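Local coordinates for fervidolysin (Fervidobacterium pennivorans, PDB 1R6V), which degrades keratin into peptides as a subtilisin-like serine protease, allowing the bacterium to grow on native feathers, at residues E134-E139 with V345-T350; G201-G206 with S349-E354; M291-G296 with P311-V316; A329-R334 with Y376-S381; V338-P343 with P385-V390. The protein carries 1 engineered substitution. All coordinates share one frame; numbering follows the deposited sequence.

Contact 1: residues E134-E139 with V345-T350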
# COMPACT_ATOMS: atom_id res chain seq x y z
N GLU A 134 -4.80 -25.10 -27.94
CA GLU A 134 -4.91 -23.66 -27.84
C GLU A 134 -4.20 -23.04 -26.64
O GLU A 134 -4.12 -21.82 -26.55
CB GLU A 134 -6.37 -23.26 -27.83
CG GLU A 134 -7.00 -23.48 -29.19
CD GLU A 134 -8.26 -22.69 -29.36
OE1 GLU A 134 -9.28 -23.11 -28.78
OE2 GLU A 134 -8.21 -21.66 -30.07
N LEU A 135 -3.68 -23.87 -25.74
CA LEU A 135 -3.01 -23.36 -24.55
C LEU A 135 -1.54 -23.03 -24.77
O LEU A 135 -0.65 -23.65 -24.19
CB LEU A 135 -3.17 -24.37 -23.41
CG LEU A 135 -4.64 -24.69 -23.10
CD1 LEU A 135 -4.72 -25.72 -21.98
CD2 LEU A 135 -5.38 -23.41 -22.74
N TRP A 136 -1.29 -22.02 -25.60
CA TRP A 136 0.07 -21.62 -25.92
C TRP A 136 0.85 -21.13 -24.70
O TRP A 136 2.08 -21.27 -24.63
CB TRP A 136 0.08 -20.52 -26.99
CG TRP A 136 -0.24 -19.14 -26.49
CD1 TRP A 136 -1.47 -18.56 -26.38
CD2 TRP A 136 0.71 -18.17 -26.05
NE1 TRP A 136 -1.34 -17.28 -25.91
CE2 TRP A 136 -0.02 -17.01 -25.69
CE3 TRP A 136 2.11 -18.16 -25.93
CZ2 TRP A 136 0.60 -15.86 -25.22
CZ3 TRP A 136 2.73 -17.01 -25.45
CH2 TRP A 136 1.97 -15.87 -25.10
N GLY A 137 0.13 -20.58 -23.72
CA GLY A 137 0.78 -20.09 -22.52
C GLY A 137 1.44 -21.20 -21.73
O GLY A 137 2.52 -21.01 -21.17
N LEU A 138 0.81 -22.37 -21.68
CA LEU A 138 1.41 -23.49 -20.96
C LEU A 138 2.68 -23.92 -21.67
O LEU A 138 3.69 -24.24 -21.04
CB LEU A 138 0.44 -24.67 -20.89
CG LEU A 138 -0.84 -24.41 -20.11
CD1 LEU A 138 -1.65 -25.71 -20.03
CD2 LEU A 138 -0.51 -23.90 -18.70
N GLU A 139 2.64 -23.94 -23.00
CA GLU A 139 3.83 -24.33 -23.74
C GLU A 139 4.95 -23.33 -23.49
O GLU A 139 6.11 -23.70 -23.27
CB GLU A 139 3.56 -24.39 -25.25
CG GLU A 139 4.70 -25.08 -26.00
CD GLU A 139 4.66 -24.89 -27.51
OE1 GLU A 139 3.58 -24.58 -28.04
OE2 GLU A 139 5.71 -25.07 -28.16
N VAL A 345 -1.71 -12.72 -23.54
CA VAL A 345 -2.47 -12.35 -24.74
C VAL A 345 -3.04 -13.64 -25.32
O VAL A 345 -2.36 -14.65 -25.35
CB VAL A 345 -1.57 -11.61 -25.77
CG1 VAL A 345 -2.40 -11.17 -26.96
CG2 VAL A 345 -0.92 -10.39 -25.13
N THR A 346 -4.31 -13.62 -25.73
CA THR A 346 -4.95 -14.81 -26.30
C THR A 346 -4.89 -16.00 -25.34
O THR A 346 -4.48 -17.10 -25.70
CB THR A 346 -4.29 -15.18 -27.66
OG1 THR A 346 -4.12 -13.99 -28.44
CG2 THR A 346 -5.18 -16.15 -28.45
N ILE A 347 -5.32 -15.75 -24.11
CA ILE A 347 -5.34 -16.78 -23.08
C ILE A 347 -6.76 -17.34 -22.95
O ILE A 347 -7.68 -16.65 -22.48
CB ILE A 347 -4.91 -16.21 -21.71
CG1 ILE A 347 -3.52 -15.57 -21.80
CG2 ILE A 347 -4.95 -17.33 -20.65
CD1 ILE A 347 -2.43 -16.49 -22.35
N LEU A 348 -6.90 -18.60 -23.34
CA LEU A 348 -8.17 -19.31 -23.29
C LEU A 348 -8.38 -19.87 -21.89
O LEU A 348 -7.52 -20.55 -21.37
CB LEU A 348 -8.16 -20.46 -24.30
CG LEU A 348 -9.43 -21.31 -24.31
CD1 LEU A 348 -10.63 -20.42 -24.69
CD2 LEU A 348 -9.29 -22.47 -25.32
N SER A 349 -9.53 -19.56 -21.29
CA SER A 349 -9.86 -20.07 -19.97
C SER A 349 -11.35 -20.09 -19.71
O SER A 349 -12.16 -19.67 -20.54
CB SER A 349 -9.16 -19.26 -18.89
OG SER A 349 -9.25 -19.95 -17.63
N THR A 350 -11.70 -20.58 -18.52
CA THR A 350 -13.07 -20.70 -18.06
C THR A 350 -13.73 -19.35 -17.73
O THR A 350 -13.09 -18.47 -17.17
CB THR A 350 -13.10 -21.56 -16.77
OG1 THR A 350 -12.08 -21.11 -15.87
CG2 THR A 350 -12.84 -23.02 -17.09
O HOH W 1 -4.61 -19.74 -24.79

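Contact 2: residues G201-G206 with S349-E354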
# COMPACT_ATOMS: atom_id res chain seq x y z
N GLY A 201 -12.44 -13.40 -12.18
CA GLY A 201 -11.96 -14.40 -11.23
C GLY A 201 -12.05 -15.84 -11.72
O GLY A 201 -11.20 -16.69 -11.41
N THR A 202 -13.09 -16.14 -12.47
CA THR A 202 -13.26 -17.50 -13.00
C THR A 202 -12.21 -17.79 -14.07
O THR A 202 -11.69 -18.90 -14.16
CB THR A 202 -14.65 -17.67 -13.63
OG1 THR A 202 -15.64 -17.40 -12.64
CG2 THR A 202 -14.85 -19.09 -14.14
N HIS A 203 -11.92 -16.79 -14.90
CA HIS A 203 -10.91 -16.94 -15.95
C HIS A 203 -9.57 -17.19 -15.24
O HIS A 203 -8.80 -18.07 -15.62
CB HIS A 203 -10.89 -15.67 -16.82
CG HIS A 203 -10.24 -15.86 -18.15
ND1 HIS A 203 -8.88 -15.72 -18.34
CD2 HIS A 203 -10.76 -16.20 -19.36
CE1 HIS A 203 -8.59 -15.96 -19.61
NE2 HIS A 203 -9.71 -16.25 -20.25
N VAL A 204 -9.30 -16.41 -14.20
CA VAL A 204 -8.09 -16.56 -13.40
C VAL A 204 -8.00 -17.97 -12.81
O VAL A 204 -6.96 -18.63 -12.91
CB VAL A 204 -8.10 -15.55 -12.22
CG1 VAL A 204 -6.96 -15.85 -11.24
CG2 VAL A 204 -8.00 -14.12 -12.76
N ALA A 205 -9.08 -18.41 -12.19
CA ALA A 205 -9.13 -19.73 -11.58
C ALA A 205 -8.81 -20.85 -12.57
O ALA A 205 -8.08 -21.78 -12.25
CB ALA A 205 -10.51 -19.96 -10.94
N GLY A 206 -9.35 -20.76 -13.79
CA GLY A 206 -9.08 -21.80 -14.77
C GLY A 206 -7.62 -21.84 -15.22
O GLY A 206 -7.06 -22.90 -15.41
N SER A 349 -9.53 -19.56 -21.29
CA SER A 349 -9.86 -20.07 -19.97
C SER A 349 -11.35 -20.09 -19.71
O SER A 349 -12.16 -19.67 -20.54
CB SER A 349 -9.16 -19.26 -18.89
OG SER A 349 -9.25 -19.95 -17.63
N THR A 350 -11.70 -20.58 -18.52
CA THR A 350 -13.07 -20.70 -18.06
C THR A 350 -13.73 -19.35 -17.73
O THR A 350 -13.09 -18.47 -17.17
CB THR A 350 -13.10 -21.56 -16.77
OG1 THR A 350 -12.08 -21.11 -15.87
CG2 THR A 350 -12.84 -23.02 -17.09
N VAL A 351 -15.00 -19.18 -18.12
CA VAL A 351 -15.73 -17.98 -17.74
C VAL A 351 -17.07 -18.49 -17.20
O VAL A 351 -17.47 -19.62 -17.50
CB VAL A 351 -15.96 -16.95 -18.91
CG1 VAL A 351 -14.62 -16.42 -19.41
CG2 VAL A 351 -16.78 -17.57 -20.04
N PRO A 352 -17.75 -17.69 -16.38
CA PRO A 352 -19.03 -18.13 -15.83
C PRO A 352 -20.04 -18.47 -16.92
O PRO A 352 -20.04 -17.85 -17.98
CB PRO A 352 -19.47 -16.94 -14.97
CG PRO A 352 -18.74 -15.78 -15.58
CD PRO A 352 -17.40 -16.34 -15.89
N GLY A 353 -20.88 -19.46 -16.66
CA GLY A 353 -21.87 -19.87 -17.64
C GLY A 353 -22.96 -18.82 -17.87
O GLY A 353 -23.12 -17.90 -17.09
N GLU A 354 -23.73 -18.99 -18.94
CA GLU A 354 -24.79 -18.05 -19.30
C GLU A 354 -25.74 -17.68 -18.17
O GLU A 354 -26.14 -16.52 -18.08
CB GLU A 354 -25.59 -18.60 -20.48
CG GLU A 354 -24.78 -18.70 -21.76
CD GLU A 354 -25.66 -18.96 -22.97
OE1 GLU A 354 -26.79 -18.43 -23.00
OE2 GLU A 354 -25.22 -19.68 -23.88

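Contact 3: residues M291-G296 with P311-V316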
# COMPACT_ATOMS: atom_id res chain seq x y z
N MET A 291 2.64 -13.35 -2.57
CA MET A 291 1.64 -12.44 -3.12
C MET A 291 2.04 -12.04 -4.54
O MET A 291 3.01 -11.32 -4.72
CB MET A 291 1.52 -11.20 -2.22
CG MET A 291 1.04 -11.53 -0.78
SD MET A 291 -0.68 -12.15 -0.55
CE MET A 291 -1.51 -10.68 0.25
N VAL A 292 1.27 -12.53 -5.52
CA VAL A 292 1.49 -12.26 -6.95
C VAL A 292 0.53 -11.13 -7.33
O VAL A 292 -0.68 -11.23 -7.08
CB VAL A 292 1.21 -13.53 -7.79
CG1 VAL A 292 1.42 -13.23 -9.28
CG2 VAL A 292 2.15 -14.68 -7.34
N VAL A 293 1.06 -10.07 -7.92
CA VAL A 293 0.23 -8.92 -8.30
C VAL A 293 0.53 -8.53 -9.73
O VAL A 293 1.70 -8.43 -10.14
CB VAL A 293 0.52 -7.70 -7.40
CG1 VAL A 293 -0.42 -6.54 -7.75
CG2 VAL A 293 0.38 -8.10 -5.95
N SER A 294 -0.51 -8.28 -10.50
CA SER A 294 -0.27 -7.90 -11.88
C SER A 294 0.28 -6.47 -11.94
O SER A 294 -0.05 -5.61 -11.10
CB SER A 294 -1.56 -7.99 -12.68
OG SER A 294 -2.40 -6.93 -12.28
N ALA A 295 1.15 -6.22 -12.91
CA ALA A 295 1.72 -4.89 -13.14
C ALA A 295 0.56 -4.01 -13.63
O ALA A 295 -0.48 -4.53 -14.02
CB ALA A 295 2.81 -4.96 -14.21
N GLY A 296 0.75 -2.70 -13.63
CA GLY A 296 -0.30 -1.79 -14.08
C GLY A 296 -1.02 -2.14 -15.37
O GLY A 296 -0.58 -2.99 -16.15
N PRO A 311 6.76 -3.44 -1.15
CA PRO A 311 7.93 -4.32 -1.28
C PRO A 311 7.65 -5.76 -0.90
O PRO A 311 6.92 -6.02 0.06
CB PRO A 311 8.97 -3.66 -0.36
CG PRO A 311 8.12 -2.96 0.69
CD PRO A 311 7.01 -2.37 -0.17
N GLY A 312 8.20 -6.68 -1.69
CA GLY A 312 8.04 -8.09 -1.41
C GLY A 312 7.11 -8.87 -2.33
O GLY A 312 7.22 -10.10 -2.43
N VAL A 313 6.18 -8.18 -2.97
CA VAL A 313 5.26 -8.86 -3.87
C VAL A 313 5.98 -9.25 -5.14
O VAL A 313 7.06 -8.73 -5.43
CB VAL A 313 4.05 -7.98 -4.26
CG1 VAL A 313 3.36 -7.46 -3.01
CG2 VAL A 313 4.48 -6.85 -5.16
N ILE A 314 5.40 -10.19 -5.88
CA ILE A 314 5.96 -10.61 -7.16
C ILE A 314 5.09 -9.91 -8.20
O ILE A 314 3.95 -10.31 -8.43
CB ILE A 314 5.84 -12.13 -7.37
CG1 ILE A 314 6.61 -12.88 -6.28
CG2 ILE A 314 6.35 -12.50 -8.75
CD1 ILE A 314 6.63 -14.41 -6.47
N GLN A 315 5.62 -8.87 -8.83
CA GLN A 315 4.85 -8.12 -9.83
C GLN A 315 5.05 -8.76 -11.21
O GLN A 315 6.17 -9.05 -11.61
CB GLN A 315 5.29 -6.65 -9.84
CG GLN A 315 4.45 -5.80 -10.77
CD GLN A 315 4.81 -4.31 -10.70
OE1 GLN A 315 5.36 -3.84 -9.71
NE2 GLN A 315 4.48 -3.58 -11.75
N VAL A 316 3.94 -8.97 -11.93
CA VAL A 316 3.98 -9.67 -13.20
C VAL A 316 3.55 -8.86 -14.42
O VAL A 316 2.50 -8.23 -14.42
CB VAL A 316 3.07 -10.92 -13.11
CG1 VAL A 316 3.09 -11.71 -14.41
CG2 VAL A 316 3.50 -11.77 -11.93
O HOH W 2 5.33 -12.43 -1.95

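Contact 4: residues A329-R334 with Y376-S381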
# COMPACT_ATOMS: atom_id res chain seq x y z
N ALA A 329 3.34 -6.96 -23.75
CA ALA A 329 2.04 -6.73 -24.39
C ALA A 329 1.79 -5.29 -24.81
O ALA A 329 1.02 -5.04 -25.75
CB ALA A 329 0.93 -7.21 -23.48
N GLY A 330 2.42 -4.35 -24.12
CA GLY A 330 2.24 -2.95 -24.46
C GLY A 330 1.43 -2.21 -23.42
O GLY A 330 1.83 -1.16 -22.92
N PHE A 331 0.27 -2.76 -23.10
CA PHE A 331 -0.61 -2.17 -22.10
C PHE A 331 -0.04 -2.46 -20.71
O PHE A 331 -0.53 -1.94 -19.71
CB PHE A 331 -2.01 -2.77 -22.23
CG PHE A 331 -2.02 -4.27 -22.25
CD1 PHE A 331 -1.69 -5.00 -21.11
CD2 PHE A 331 -2.33 -4.96 -23.42
CE1 PHE A 331 -1.67 -6.39 -21.14
CE2 PHE A 331 -2.32 -6.35 -23.45
CZ PHE A 331 -1.98 -7.07 -22.31
N SER A 332 1.00 -3.29 -20.67
CA SER A 332 1.64 -3.65 -19.40
C SER A 332 2.48 -2.47 -18.90
O SER A 332 3.41 -2.02 -19.58
CB SER A 332 2.54 -4.88 -19.61
OG SER A 332 2.81 -5.55 -18.39
N SER A 333 2.15 -1.97 -17.71
CA SER A 333 2.87 -0.83 -17.15
C SER A 333 4.34 -1.13 -16.89
O SER A 333 4.68 -2.12 -16.23
CB SER A 333 2.20 -0.37 -15.86
N ARG A 334 5.20 -0.28 -17.43
CA ARG A 334 6.65 -0.40 -17.28
C ARG A 334 7.06 0.10 -15.90
O ARG A 334 6.75 1.24 -15.52
CB ARG A 334 7.36 0.40 -18.37
CG ARG A 334 8.87 0.54 -18.18
CD ARG A 334 9.55 1.27 -19.34
NE ARG A 334 10.99 1.39 -19.12
CZ ARG A 334 11.86 1.81 -20.03
NH1 ARG A 334 11.45 2.16 -21.24
NH2 ARG A 334 13.15 1.88 -19.73
N TYR A 376 -11.37 -16.07 -24.68
CA TYR A 376 -9.98 -15.68 -24.83
C TYR A 376 -9.81 -14.25 -24.33
O TYR A 376 -10.45 -13.33 -24.84
CB TYR A 376 -9.55 -15.74 -26.30
CG TYR A 376 -9.73 -17.08 -26.97
CD1 TYR A 376 -10.97 -17.46 -27.45
CD2 TYR A 376 -8.66 -17.96 -27.14
CE1 TYR A 376 -11.17 -18.67 -28.07
CE2 TYR A 376 -8.85 -19.20 -27.76
CZ TYR A 376 -10.11 -19.54 -28.22
OH TYR A 376 -10.35 -20.75 -28.83
N TYR A 377 -8.93 -14.05 -23.36
CA TYR A 377 -8.68 -12.73 -22.80
C TYR A 377 -7.23 -12.31 -22.98
O TYR A 377 -6.34 -13.12 -23.25
CB TYR A 377 -8.96 -12.71 -21.29
CG TYR A 377 -10.41 -12.79 -20.88
CD1 TYR A 377 -11.45 -12.76 -21.81
CD2 TYR A 377 -10.75 -12.85 -19.52
CE1 TYR A 377 -12.79 -12.79 -21.41
CE2 TYR A 377 -12.08 -12.88 -19.11
CZ TYR A 377 -13.09 -12.85 -20.05
OH TYR A 377 -14.42 -12.90 -19.64
N GLN A 378 -7.00 -11.01 -22.79
CA GLN A 378 -5.66 -10.45 -22.86
C GLN A 378 -5.56 -9.45 -21.71
O GLN A 378 -6.56 -8.87 -21.29
CB GLN A 378 -5.48 -9.74 -24.20
CG GLN A 378 -4.39 -8.72 -24.26
CD GLN A 378 -4.64 -7.71 -25.38
OE1 GLN A 378 -4.70 -8.08 -26.55
NE2 GLN A 378 -4.80 -6.44 -25.03
N GLY A 379 -4.35 -9.28 -21.18
CA GLY A 379 -4.16 -8.33 -20.11
C GLY A 379 -3.17 -8.83 -19.09
O GLY A 379 -2.84 -10.02 -19.06
N THR A 380 -2.68 -7.92 -18.26
CA THR A 380 -1.74 -8.32 -17.23
C THR A 380 -2.47 -9.24 -16.25
O THR A 380 -1.85 -10.07 -15.58
CB THR A 380 -1.17 -7.09 -16.51
OG1 THR A 380 -0.69 -6.14 -17.48
CG2 THR A 380 -0.00 -7.50 -15.65
N SER A 381 -3.80 -9.15 -16.20
CA SER A 381 -4.55 -10.01 -15.29
C SER A 381 -4.57 -11.45 -15.81
O SER A 381 -4.92 -12.39 -15.09
CB SER A 381 -5.98 -9.48 -15.10
OG SER A 381 -6.75 -9.63 -16.28

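Contact 5: residues V338-P343 with P385-V390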
# COMPACT_ATOMS: atom_id res chain seq x y z
N VAL A 338 8.84 -4.80 -11.73
CA VAL A 338 8.42 -6.03 -12.39
C VAL A 338 9.44 -7.15 -12.17
O VAL A 338 10.63 -6.96 -12.44
CB VAL A 338 8.24 -5.83 -13.92
CG1 VAL A 338 7.92 -7.15 -14.60
CG2 VAL A 338 7.14 -4.82 -14.17
N SER A 339 8.98 -8.30 -11.70
CA SER A 339 9.88 -9.43 -11.47
C SER A 339 10.03 -10.27 -12.74
O SER A 339 11.14 -10.51 -13.21
CB SER A 339 9.39 -10.33 -10.32
OG SER A 339 8.12 -10.86 -10.61
N VAL A 340 8.90 -10.71 -13.30
CA VAL A 340 8.91 -11.53 -14.51
C VAL A 340 7.66 -11.26 -15.35
O VAL A 340 6.72 -10.59 -14.90
CB VAL A 340 8.90 -13.06 -14.18
CG1 VAL A 340 10.15 -13.43 -13.36
CG2 VAL A 340 7.63 -13.43 -13.41
N GLY A 341 7.68 -11.76 -16.58
CA GLY A 341 6.52 -11.63 -17.44
C GLY A 341 5.98 -13.02 -17.69
O GLY A 341 6.67 -14.03 -17.47
N ALA A 342 4.74 -13.11 -18.14
CA ALA A 342 4.14 -14.41 -18.44
C ALA A 342 3.14 -14.19 -19.56
O ALA A 342 2.75 -13.06 -19.83
CB ALA A 342 3.42 -14.99 -17.19
N PRO A 343 2.69 -15.28 -20.21
CA PRO A 343 1.71 -15.19 -21.30
C PRO A 343 0.50 -14.38 -20.86
O PRO A 343 -0.09 -14.68 -19.82
CB PRO A 343 1.39 -16.66 -21.62
CG PRO A 343 1.86 -17.42 -20.42
CD PRO A 343 3.07 -16.69 -19.95
N PRO A 385 -1.97 -14.96 -13.32
CA PRO A 385 -2.36 -16.32 -12.95
C PRO A 385 -1.38 -17.39 -13.41
O PRO A 385 -1.28 -18.45 -12.80
CB PRO A 385 -3.75 -16.50 -13.58
CG PRO A 385 -3.87 -15.37 -14.55
CD PRO A 385 -3.10 -14.25 -13.96
N HIS A 386 -0.65 -17.12 -14.49
CA HIS A 386 0.33 -18.12 -14.92
C HIS A 386 1.42 -18.20 -13.86
O HIS A 386 1.89 -19.28 -13.53
CB HIS A 386 0.96 -17.73 -16.25
CG HIS A 386 0.06 -17.93 -17.43
ND1 HIS A 386 0.03 -19.09 -18.17
CD2 HIS A 386 -0.90 -17.13 -17.96
CE1 HIS A 386 -0.90 -19.00 -19.10
NE2 HIS A 386 -1.48 -17.81 -18.99
N VAL A 387 1.82 -17.04 -13.34
CA VAL A 387 2.86 -17.02 -12.31
C VAL A 387 2.31 -17.60 -11.00
O VAL A 387 3.01 -18.35 -10.32
CB VAL A 387 3.38 -15.58 -12.07
CG1 VAL A 387 4.31 -15.56 -10.84
CG2 VAL A 387 4.15 -15.11 -13.29
N THR A 388 1.08 -17.27 -10.64
CA THR A 388 0.52 -17.84 -9.42
C THR A 388 0.50 -19.36 -9.53
O THR A 388 0.78 -20.08 -8.56
CB THR A 388 -0.91 -17.28 -9.17
OG1 THR A 388 -0.80 -15.87 -8.89
CG2 THR A 388 -1.57 -17.94 -7.97
N GLY A 389 0.19 -19.87 -10.72
CA GLY A 389 0.18 -21.30 -10.94
C GLY A 389 1.58 -21.90 -10.81
O GLY A 389 1.77 -22.98 -10.24
N VAL A 390 2.57 -21.21 -11.35
CA VAL A 390 3.94 -21.69 -11.25
C VAL A 390 4.34 -21.73 -9.78
O VAL A 390 4.95 -22.69 -9.32
CB VAL A 390 4.91 -20.78 -12.04
CG1 VAL A 390 6.37 -21.13 -11.70
CG2 VAL A 390 4.68 -20.98 -13.55

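Contact 1: residues E134-E139 with V345-T350
Trp136 turns the N-H edge of its indole against the carbonyls of Val345 and Thr346. NE1 donates to Val345 O at 2.9 Å; the acceptor lies only 6° out of the ring plane, and the donor arrives nearly along the C=O axis. A second bond, weak, runs from the same NE1 to Thr346 O (3.2 Å), so one hydrogen serves two successive carbonyls. The indole gets there because CG stands between the backbone N and the carbonyl carbon (chi1 79°). Both acceptors lie just before strand 347-350, where Thr346 and Ile347 together face Tyr377 in a G1 beta bulge, part of a small antiparallel sheet in the subtilisin-like catalytic domain. Within the bulge, Ile347 crosses the indole at about a right angle and brings CD1 within 3.8 Å of NE1. Leu348, with CG anti to its backbone N (chi1 178°), reaches Glu134 through CD2, which lies 3.9 Å from Glu134 CB and also touches OE1; the carboxylate itself bonds the hydroxyl of Tyr376. From the N-cap of helix 136-140, Leu135 sends CD2 to within 4.3 Å of Leu348 CB. A water between the segments donates to Glu134 O and Thr346 O and accepts from Leu348 N (2.9 Å).

Contact 2: residues G201-G206 with S349-E354
His203 and Thr350 bring their backbones close, CA to CA 4.8 Å, where strand 347-350 passes alongside helix 200-209. Two hydroxyls of the strand bond successive helix carbonyls. Thr350 OG1 donates to Thr202 O at 2.8 Å from above the carbonyl plane, while Gly206 N reaches the same oxygen from the opposite face; Ser349 OG donates to His203 O, also at 2.8 Å, in plane and on a lone pair. Gly206 lies under both hydroxyls, its CA 3.4 Å from Ser349 OG, and a side chain there would clash with them. With OG anti to its own N (chi1 -167°), Ser349 sets CB over the centre of the His203 ring, a CH-pi contact at 3.3 Å from the centroid. Tyr377 stacks on the other face, Val351 CG1 meets the edge, and NE2 bonds Asp375 O. A leucine in place of His203 would probably leave Asp375 O without this partner and take away the flat surface between Ser349 and Tyr377. Thr202 CB, for its part, rests 3.8 Å from Pro352 CD. The helix carries the Gly-Thr-His-Val-Ala-Gly sequence of subtilases and begins at Ala200, an engineered residue that probably occupies the place of the charge-relay histidine.

Contact 3: residues M291-G296 with P311-V316
Val292 and Val293 run beside Ile314, Gln315 and Val316 as two parallel strands, their directions 28° apart. The tight part is this middle. Ile314 N bonds Met291 O at 2.9 Å with an almost straight N-H (173°), Val293 N bonds Ile314 O, and Val316 N bonds Val293 O. On one face Val292 CG1 meets Val316 CG2 at 3.7 Å; on the other, Val293 CG2 leans on Val313 CB at 4.0 Å. Gln315 shares that second face: CG stands anti to the backbone N (chi1 -175°), and the extended chain lays NE2 3.3 Å from Ala295 CB, where it also makes a weak hydrogen bond to Ser335 OG. An alanine at Gln315 would probably open a gap beside Ala295 and leave Ser335 OG without that weak bond. At the start of the pairing the strands are joined less directly: a water accepts from Met291 N and donates to Gly312 O (3.0 Å), in place of a direct bond. Strand 290-294 is flanked by strand 263-269 and strand 314-322 in the parallel core of the subtilisin fold; Phe281 of helix 275-286 packs on Val293 and Val313, and helix 380-397 packs on Val292 and Val316.

Contact 4: residues A329-R334 with Y376-S381
Phe331 lays its ring against the stretch from Gln378 to Thr380, and van der Waals packing accounts for nearly everything that crosses the contact. Its CG stands between the backbone N and the carbonyl carbon (chi1 51°), which directs the ring at the opposing chain. Phe331 CE1 approaches Gly379 CA at 3.3 Å, and the same atom is 3.4 Å from Thr380 N, so the ring lies close along the backbone. Gly379 has a backbone conformation in which a CB would run into the carbonyl before it, and its bare CA is what the ring meets. The Gln378 side chain adds to the packing: its amide plane lies 13° from that of the ring, and NE2 comes in obliquely. The 2.9 Å separation of Gln378 NE2 from Phe331 CE2 is so short that the exact placing of the amide is doubtful.

Polar groups come near one another without bonding across the contact. Thr380 OG1 lies in plane at the ring edge, 3.9 Å from Phe331 CD1, and is 3.7 Å from Ser332 OG. The two hydroxyls look to other partners: Ser332 OG bonds Ala318 N, and Thr380 OG1 has a weak bond to Gly296 O.

The segment 376-381 runs into the Gly-Thr-Ser-Met-Ala motif of subtilases, whose serine, Ser381, is the probable nucleophile of the charge relay. With no hydrogen bond between the segments, the contact rests on ring-to-backbone packing, two residues before Ser381, while Ser332 is bonded to strand 314-322 and Thr380 weakly to the loop after strand 290-294.

Contact 5: residues V338-P343 with P385-V390
His386 reaches from helix 380-397 onto the end of strand 338-343, and each step of its side chain finds something there. CB rests on Ala342 CB at 3.8 Å. CG, anti to the carbonyl carbon (chi1 -75°), begins a ring set beneath the pyrrolidine of Pro343. Pro343 CG sits over the ring centre, 3.3 Å from the centroid and 10° off the normal, a CH-pi contact. Around the ring, His386 ND1 is 3.3 Å from Pro343 CG, CE1 touches the same carbon, and CD2 turns to the backbone, 3.2 Å from Pro343 O. At the tip, NE2 lies beside Ile347 CD1, which comes from the strand that follows. From the next residue of the helix, Val387 CG2 packs on the strand: it is 3.9 Å from Val340 CG2 and 4.0 Å from Ala342 CB. No hydrogen bond joins the two segments, so apolar and CH-pi packing carries the fit. The helix runs across the strand at 106°, the axes 8.0 Å apart. Strand 314-322 borders strand 338-343, with Val316 also against Val387; Leu410 of helix 403-413 touches Val387 and Val390, while Thr207 of helix 200-209 meets His386.

All five contacts lie in the catalytic domain. Contact 3 is a pairing within the central sheet, joined by backbone bonds, and contact 5 lays helix 380-397 over the same sheet by apolar and CH-pi packing; the touching residues of both are wholly buried. Contacts 1 and 2 share Ser349 and Thr350 of strand 347-350, near the calcium site, and depend on polar bonds to backbone carbonyls. Contact 4, whose ring and amide are partly exposed, has no hydrogen bond across it; its second segment leads into helix 380-397, used by contact 5. Contacts 2 and 4 meet side by side across the neighbouring strands 347-350 and 374-378.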